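Local structure of diadenosine Tetraphosphate Hydrolase (Caenorhabditis elegans, 1KTG) at residues Lys17-Ser26 with His102-Leu112. The protein hydrolyses diadenosine tetraphosphate asymmetrically to AMP and ATP, using divalent metal ions as cofactor. Numbering follows the deposited sequence.
Sequences KIEFLLLQAS and HEHQNWKWCEL. With MG (magnesium ion), chain E; MG (magnesium ion), chain I; MG (magnesium ion), chain H; OH (hydroxide ion), chain D.
F20 and C110 face each other as a hydrogen-bonded antiparallel pair, with F20 N to C110 O at 2.7 Å and C110 N returning to F20 O. L22 and K108 repeat the pattern, and the strand axes run at 159°. Before N106 the chain turns a corner at Q105, whose N donates to Q24 O; across this corner H104, rather than Q105, lies beside A25.

Apolar packing follows the two faces of this pairing. On the face of L21 and L23, CB of L21 sits over the six-membered ring of W109, 3.8 Å from its centroid and 17° off the normal, while CD1 reaches W107 CD1. CG of L21 is anti to the backbone N (chi1 179°), which sends the branch out over the indole; R12 adds a cation-pi contact to W109. L23 CD2 meets W107 CB. Beyond the corner, L23 CD1 stands over the centre of the H104 imidazole in a CH-pi contact, 4.1 Å from the ring centroid. On the other face L22 CD1 touches C110 SG, near I118 of helix 112-119.

Polar and metal contacts gather at the ends. K17 NZ and E111 OE1 form a salt bridge at 3.2 Å, though as a hydrogen bond it is weak. E111 OE2 binds a magnesium ion that also binds two waters, both donating to E19 OE2; E19 OE1 pairs with R12. At the far end S26 OG donates to H102 O at 2.7 Å, in the carbonyl plane, and S26 N to E103 O, at a point above that carbonyl's plane.

These bonds tie the end of strand 17-25 to the loop bearing E103, whose OE1 and OE2 bind separate magnesium ions bridged by a hydroxide. With E52 and E56 of the Nudix box, E103 binds part of the magnesium cluster characteristic of a Nudix hydrolase active site.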
ATOM      1  N   LYS A  17      11.890  13.571   5.577  1.00  6.59           N
ATOM      2  CA  LYS A  17      11.302  13.320   4.261  1.00  6.81           C
ATOM      3  C   LYS A  17      10.329  12.147   4.244  1.00  6.72           C
ATOM      4  O   LYS A  17      10.637  11.060   4.731  1.00  6.77           O
ATOM      5  CB  LYS A  17      12.399  13.079   3.210  1.00  7.01           C
ATOM      6  CG  LYS A  17      11.917  13.145   1.761  1.00  8.03           C
ATOM      7  CD  LYS A  17      11.417  14.562   1.416  1.00  9.53           C
ATOM      8  CE  LYS A  17      12.297  15.395   0.465  1.00 10.75           C
ATOM      9  NZ  LYS A  17      13.598  14.848   0.019  1.00 10.70           N
ATOM     10  N   ILE A  18       9.162  12.373   3.647  1.00  6.02           N
ATOM     11  CA  ILE A  18       8.166  11.326   3.504  1.00  6.32           C
ATOM     12  C   ILE A  18       8.620  10.331   2.435  1.00  6.07           C
ATOM     13  O   ILE A  18       9.081  10.728   1.354  1.00  6.37           O
ATOM     14  CB  ILE A  18       6.806  11.924   3.095  1.00  6.53           C
ATOM     15  CG1 ILE A  18       6.263  12.861   4.185  1.00  8.06           C
ATOM     16  CG2 ILE A  18       5.805  10.812   2.788  1.00  6.71           C
ATOM     17  CD1 ILE A  18       5.866  12.171   5.444  1.00  8.54           C
ATOM     18  N   GLU A  19       8.528   9.049   2.761  1.00  5.95           N
ATOM     19  CA  GLU A  19       8.817   7.970   1.824  1.00  6.11           C
ATOM     20  C   GLU A  19       7.696   6.953   1.912  1.00  6.16           C
ATOM     21  O   GLU A  19       7.185   6.692   3.002  1.00  5.79           O
ATOM     22  CB  GLU A  19      10.153   7.299   2.147  1.00  6.28           C
ATOM     23  CG  GLU A  19      11.351   8.220   1.991  1.00  5.78           C
ATOM     24  CD  GLU A  19      12.682   7.512   2.252  1.00  6.74           C
ATOM     25  OE1 GLU A  19      12.688   6.489   2.962  1.00  4.75           O
ATOM     26  OE2 GLU A  19      13.721   7.982   1.752  1.00  6.16           O
ATOM     27  N   PHE A  20       7.305   6.418   0.758  1.00  5.46           N
ATOM     28  CA  PHE A  20       6.262   5.386   0.638  1.00  5.44           C
ATOM     29  C   PHE A  20       6.854   3.998   0.339  1.00  6.04           C
ATOM     30  O   PHE A  20       7.782   3.861  -0.483  1.00  6.00           O
ATOM     31  CB  PHE A  20       5.281   5.760  -0.486  1.00  5.19           C
ATOM     32  CG  PHE A  20       4.591   7.076  -0.264  1.00  4.50           C
ATOM     33  CD1 PHE A  20       5.102   8.232  -0.814  1.00  6.23           C
ATOM     34  CD2 PHE A  20       3.461   7.155   0.536  1.00  7.13           C
ATOM     35  CE1 PHE A  20       4.488   9.456  -0.596  1.00  6.59           C
ATOM     36  CE2 PHE A  20       2.836   8.375   0.756  1.00  7.74           C
ATOM     37  CZ  PHE A  20       3.365   9.526   0.192  1.00  7.72           C
ATOM     38  N   LEU A  21       6.310   2.967   0.977  1.00  5.59           N
ATOM     39  CA  LEU A  21       6.801   1.608   0.775  1.00  6.05           C
ATOM     40  C   LEU A  21       6.106   0.932  -0.408  1.00  6.45           C
ATOM     41  O   LEU A  21       4.887   0.849  -0.451  1.00  6.85           O
ATOM     42  CB  LEU A  21       6.603   0.759   2.038  1.00  6.21           C
ATOM     43  CG  LEU A  21       7.058  -0.709   1.953  1.00  6.39           C
ATOM     44  CD1 LEU A  21       8.563  -0.825   1.720  1.00  5.58           C
ATOM     45  CD2 LEU A  21       6.638  -1.505   3.190  1.00  6.18           C
ATOM     46  N   LEU A  22       6.891   0.476  -1.371  1.00  6.41           N
ATOM     47  CA  LEU A  22       6.362  -0.274  -2.494  1.00  6.45           C
ATOM     48  C   LEU A  22       7.009  -1.650  -2.511  1.00  6.62           C
ATOM     49  O   LEU A  22       8.205  -1.791  -2.179  1.00  6.11           O
ATOM     50  CB  LEU A  22       6.610   0.448  -3.818  1.00  6.51           C
ATOM     51  CG  LEU A  22       5.871   1.774  -3.996  1.00  7.37           C
ATOM     52  CD1 LEU A  22       6.237   2.383  -5.341  1.00  7.32           C
ATOM     53  CD2 LEU A  22       4.367   1.595  -3.900  1.00  8.23           C
ATOM     54  N   LEU A  23       6.212  -2.645  -2.914  1.00  6.02           N
ATOM     55  CA  LEU A  23       6.632  -4.046  -3.027  1.00  5.81           C
ATOM     56  C   LEU A  23       6.523  -4.527  -4.480  1.00  6.03           C
ATOM     57  O   LEU A  23       5.550  -4.248  -5.185  1.00  5.79           O
ATOM     58  CB  LEU A  23       5.754  -4.944  -2.158  1.00  5.88           C
ATOM     59  CG  LEU A  23       5.494  -4.521  -0.719  1.00  5.77           C
ATOM     60  CD1 LEU A  23       4.586  -5.552  -0.061  1.00  5.51           C
ATOM     61  CD2 LEU A  23       6.792  -4.376   0.057  1.00  6.88           C
ATOM     62  N   GLN A  24       7.531  -5.257  -4.923  1.00  5.30           N
ATOM     63  CA  GLN A  24       7.560  -5.750  -6.282  1.00  5.63           C
ATOM     64  C   GLN A  24       7.096  -7.202  -6.321  1.00  5.42           C
ATOM     65  O   GLN A  24       7.670  -8.073  -5.652  1.00  4.95           O
ATOM     66  CB  GLN A  24       8.964  -5.621  -6.864  1.00  5.68           C
ATOM     67  CG  GLN A  24       8.994  -5.816  -8.348  1.00  6.01           C
ATOM     68  CD  GLN A  24      10.395  -5.936  -8.899  1.00  6.81           C
ATOM     69  OE1 GLN A  24      11.304  -6.405  -8.210  1.00  6.78           O
ATOM     70  NE2 GLN A  24      10.571  -5.532 -10.153  1.00  6.77           N
ATOM     71  N   ALA A  25       6.050  -7.455  -7.103  1.00  5.77           N
ATOM     72  CA  ALA A  25       5.479  -8.787  -7.220  1.00  5.94           C
ATOM     73  C   ALA A  25       6.508  -9.767  -7.750  1.00  6.18           C
ATOM     74  O   ALA A  25       7.308  -9.435  -8.616  1.00  5.77           O
ATOM     75  CB  ALA A  25       4.283  -8.765  -8.139  1.00  6.16           C
ATOM     76  N   SER A  26       6.453 -10.993  -7.250  1.00  6.27           N
ATOM     77  CA  SER A  26       7.386 -12.036  -7.662  1.00  6.97           C
ATOM     78  C   SER A  26       6.914 -12.766  -8.919  1.00  7.64           C
ATOM     79  O   SER A  26       7.608 -13.646  -9.435  1.00  7.64           O
ATOM     80  CB  SER A  26       7.538 -13.040  -6.529  1.00  7.33           C
ATOM     81  OG  SER A  26       6.298 -13.671  -6.281  1.00  7.58           O
ATOM     82  N   HIS A 102       6.586 -15.009  -0.244  1.00  7.24           N
ATOM     83  CA  HIS A 102       6.782 -15.501  -1.606  1.00  7.71           C
ATOM     84  C   HIS A 102       6.081 -14.651  -2.662  1.00  7.07           C
ATOM     85  O   HIS A 102       6.412 -14.755  -3.837  1.00  6.43           O
ATOM     86  CB  HIS A 102       6.317 -16.951  -1.747  1.00  8.19           C
ATOM     87  CG  HIS A 102       4.841 -17.133  -1.587  1.00 11.02           C
ATOM     88  ND1 HIS A 102       3.943 -16.874  -2.602  1.00 13.76           N
ATOM     89  CD2 HIS A 102       4.107 -17.579  -0.540  1.00 13.49           C
ATOM     90  CE1 HIS A 102       2.718 -17.128  -2.178  1.00 14.34           C
ATOM     91  NE2 HIS A 102       2.790 -17.565  -0.933  1.00 14.93           N
ATOM     92  N   GLU A 103       5.139 -13.803  -2.245  1.00  6.74           N
ATOM     93  CA  GLU A 103       4.394 -12.961  -3.193  1.00  6.41           C
ATOM     94  C   GLU A 103       5.186 -11.774  -3.762  1.00  6.33           C
ATOM     95  O   GLU A 103       4.773 -11.182  -4.759  1.00  5.70           O
ATOM     96  CB  GLU A 103       3.074 -12.497  -2.572  1.00  6.12           C
ATOM     97  CG  GLU A 103       2.088 -13.645  -2.406  1.00  6.84           C
ATOM     98  CD  GLU A 103       0.702 -13.230  -1.968  1.00  6.56           C
ATOM     99  OE1 GLU A 103       0.508 -12.079  -1.512  1.00  6.74           O
ATOM    100  OE2 GLU A 103      -0.196 -14.082  -2.082  1.00  7.43           O
ATOM    101  N   HIS A 104       6.322 -11.443  -3.140  1.00  6.00           N
ATOM    102  CA  HIS A 104       7.147 -10.316  -3.573  1.00  6.30           C
ATOM    103  C   HIS A 104       8.632 -10.644  -3.610  1.00  6.44           C
ATOM    104  O   HIS A 104       9.104 -11.544  -2.905  1.00  6.65           O
ATOM    105  CB  HIS A 104       6.848  -9.076  -2.723  1.00  6.10           C
ATOM    106  CG  HIS A 104       5.416  -8.670  -2.817  1.00  6.52           C
ATOM    107  ND1 HIS A 104       4.440  -9.238  -2.029  1.00  7.73           N
ATOM    108  CD2 HIS A 104       4.774  -7.844  -3.679  1.00  6.70           C
ATOM    109  CE1 HIS A 104       3.263  -8.753  -2.377  1.00  8.40           C
ATOM    110  NE2 HIS A 104       3.435  -7.909  -3.378  1.00  5.65           N
ATOM    111  N   GLN A 105       9.357  -9.918  -4.463  1.00  6.18           N
ATOM    112  CA  GLN A 105      10.763 -10.212  -4.700  1.00  5.85           C
ATOM    113  C   GLN A 105      11.690  -9.055  -4.349  1.00  5.39           C
ATOM    114  O   GLN A 105      12.909  -9.216  -4.379  1.00  5.64           O
ATOM    115  CB  GLN A 105      10.977 -10.629  -6.160  1.00  6.10           C
ATOM    116  CG  GLN A 105      10.574  -9.569  -7.199  1.00  6.71           C
ATOM    117  CD  GLN A 105      10.900 -10.002  -8.617  1.00  8.67           C
ATOM    118  OE1 GLN A 105      11.394  -9.213  -9.419  1.00 10.20           O
ATOM    119  NE2 GLN A 105      10.637 -11.264  -8.921  1.00  6.63           N
ATOM    120  N   ASN A 106      11.123  -7.895  -4.024  1.00  4.43           N
ATOM    121  CA  ASN A 106      11.932  -6.733  -3.647  1.00  4.93           C
ATOM    122  C   ASN A 106      11.023  -5.640  -3.099  1.00  4.75           C
ATOM    123  O   ASN A 106       9.804  -5.755  -3.160  1.00  5.80           O
ATOM    124  CB  ASN A 106      12.686  -6.210  -4.879  1.00  3.87           C
ATOM    125  CG  ASN A 106      13.914  -5.348  -4.526  1.00  5.11           C
ATOM    126  OD1 ASN A 106      14.525  -4.745  -5.408  1.00  6.99           O
ATOM    127  ND2 ASN A 106      14.287  -5.315  -3.254  1.00  2.79           N
ATOM    128  N   TRP A 107      11.613  -4.601  -2.527  1.00  5.37           N
ATOM    129  CA  TRP A 107      10.846  -3.468  -2.037  1.00  5.31           C
ATOM    130  C   TRP A 107      11.692  -2.226  -2.169  1.00  5.20           C
ATOM    131  O   TRP A 107      12.881  -2.305  -2.436  1.00  5.06           O
ATOM    132  CB  TRP A 107      10.402  -3.668  -0.576  1.00  5.89           C
ATOM    133  CG  TRP A 107      11.470  -3.448   0.472  1.00  5.77           C
ATOM    134  CD1 TRP A 107      11.814  -2.261   1.049  1.00  5.98           C
ATOM    135  CD2 TRP A 107      12.298  -4.441   1.088  1.00  5.85           C
ATOM    136  NE1 TRP A 107      12.817  -2.452   1.968  1.00  8.01           N
ATOM    137  CE2 TRP A 107      13.124  -3.784   2.018  1.00  5.95           C
ATOM    138  CE3 TRP A 107      12.419  -5.826   0.953  1.00  5.03           C
ATOM    139  CZ2 TRP A 107      14.066  -4.456   2.791  1.00  7.02           C
ATOM    140  CZ3 TRP A 107      13.357  -6.491   1.723  1.00  6.68           C
ATOM    141  CH2 TRP A 107      14.168  -5.807   2.627  1.00  5.43           C
ATOM    142  N   LYS A 108      11.072  -1.067  -1.989  1.00  5.65           N
ATOM    143  CA  LYS A 108      11.805   0.194  -2.021  1.00  5.18           C
ATOM    144  C   LYS A 108      11.058   1.241  -1.222  1.00  5.27           C
ATOM    145  O   LYS A 108       9.825   1.293  -1.243  1.00  4.94           O
ATOM    146  CB  LYS A 108      11.991   0.691  -3.452  1.00  5.51           C
ATOM    147  CG  LYS A 108      13.014   1.818  -3.572  1.00  5.61           C
ATOM    148  CD  LYS A 108      13.233   2.222  -5.030  1.00  6.50           C
ATOM    149  CE  LYS A 108      14.146   3.432  -5.192  1.00  5.02           C
ATOM    150  NZ  LYS A 108      14.061   4.004  -6.590  1.00  4.35           N
ATOM    151  N   TRP A 109      11.804   2.057  -0.490  1.00  5.50           N
ATOM    152  CA  TRP A 109      11.199   3.197   0.193  1.00  5.48           C
ATOM    153  C   TRP A 109      11.371   4.366  -0.771  1.00  5.53           C
ATOM    154  O   TRP A 109      12.492   4.760  -1.085  1.00  5.69           O
ATOM    155  CB  TRP A 109      11.886   3.464   1.524  1.00  5.00           C
ATOM    156  CG  TRP A 109      11.480   2.498   2.594  1.00  5.51           C
ATOM    157  CD1 TRP A 109      12.179   1.418   3.034  1.00  5.21           C
ATOM    158  CD2 TRP A 109      10.281   2.544   3.371  1.00  5.66           C
ATOM    159  NE1 TRP A 109      11.485   0.782   4.035  1.00  5.56           N
ATOM    160  CE2 TRP A 109      10.315   1.460   4.259  1.00  6.11           C
ATOM    161  CE3 TRP A 109       9.173   3.398   3.400  1.00  5.87           C
ATOM    162  CZ2 TRP A 109       9.289   1.208   5.172  1.00  6.98           C
ATOM    163  CZ3 TRP A 109       8.157   3.145   4.314  1.00  6.17           C
ATOM    164  CH2 TRP A 109       8.225   2.059   5.182  1.00  6.62           C
ATOM    165  N   CYS A 110      10.257   4.921  -1.235  1.00  5.75           N
ATOM    166  CA  CYS A 110      10.280   5.909  -2.304  1.00  5.30           C
ATOM    167  C   CYS A 110       9.680   7.260  -1.967  1.00  5.24           C
ATOM    168  O   CYS A 110       8.580   7.330  -1.436  1.00  4.63           O
ATOM    169  CB  CYS A 110       9.479   5.386  -3.498  1.00  5.24           C
ATOM    170  SG  CYS A 110       9.770   3.658  -3.941  1.00  6.58           S
ATOM    171  N   GLU A 111      10.407   8.319  -2.322  1.00  4.75           N
ATOM    172  CA  GLU A 111       9.870   9.671  -2.275  1.00  5.27           C
ATOM    173  C   GLU A 111       8.714   9.758  -3.291  1.00  5.43           C
ATOM    174  O   GLU A 111       8.640   8.976  -4.241  1.00  6.30           O
ATOM    175  CB  GLU A 111      10.951  10.705  -2.567  1.00  5.29           C
ATOM    176  CG  GLU A 111      11.959  10.838  -1.443  1.00  6.04           C
ATOM    177  CD  GLU A 111      13.004  11.907  -1.718  1.00  6.96           C
ATOM    178  OE1 GLU A 111      12.641  12.942  -2.309  1.00  6.95           O
ATOM    179  OE2 GLU A 111      14.173  11.717  -1.323  1.00  6.83           O
ATOM    180  N   LEU A 112       7.804  10.694  -3.074  1.00  5.31           N
ATOM    181  CA  LEU A 112       6.581  10.786  -3.874  1.00  5.50           C
ATOM    182  C   LEU A 112       6.726  10.611  -5.393  1.00  5.51           C
ATOM    183  O   LEU A 112       6.030   9.808  -6.000  1.00  5.34           O
ATOM    184  CB  LEU A 112       5.889  12.115  -3.600  1.00  5.40           C
ATOM    185  CG  LEU A 112       4.641  12.353  -4.454  1.00  6.04           C
ATOM    186  CD1 LEU A 112       3.553  11.339  -4.126  1.00  6.61           C
ATOM    187  CD2 LEU A 112       4.146  13.761  -4.246  1.00  7.67           C
TER
HETATM  188 MG    MG E 501      15.457  10.408  -0.396  1.00 11.07          MG
HETATM  189 MG    MG I 505      -1.045 -11.076  -0.371  1.00  8.41          MG
HETATM  190 MG    MG H 504      -2.254 -14.050  -1.894  1.00 12.54          MG
HETATM  191  O    OH D 506      -2.221 -12.887  -0.275  1.00  9.09           O
HETATM  192  O   HOH W   1       7.886  12.304  -0.672  1.00 11.97           O
HETATM  193  O   HOH W   2      14.439  10.510   1.536  1.00 10.44           O
HETATM  194  O   HOH W   3      14.276   8.627  -0.676  1.00  7.48           O
HETATM  195  O   HOH W   4      -4.459 -14.228  -1.451  1.00  9.10           O
HETATM  196  O   HOH W   5      -2.433 -15.444  -3.522  1.00 13.16           O
HETATM  197  O   HOH W   6      -1.936 -15.818  -0.519  1.00 13.82           O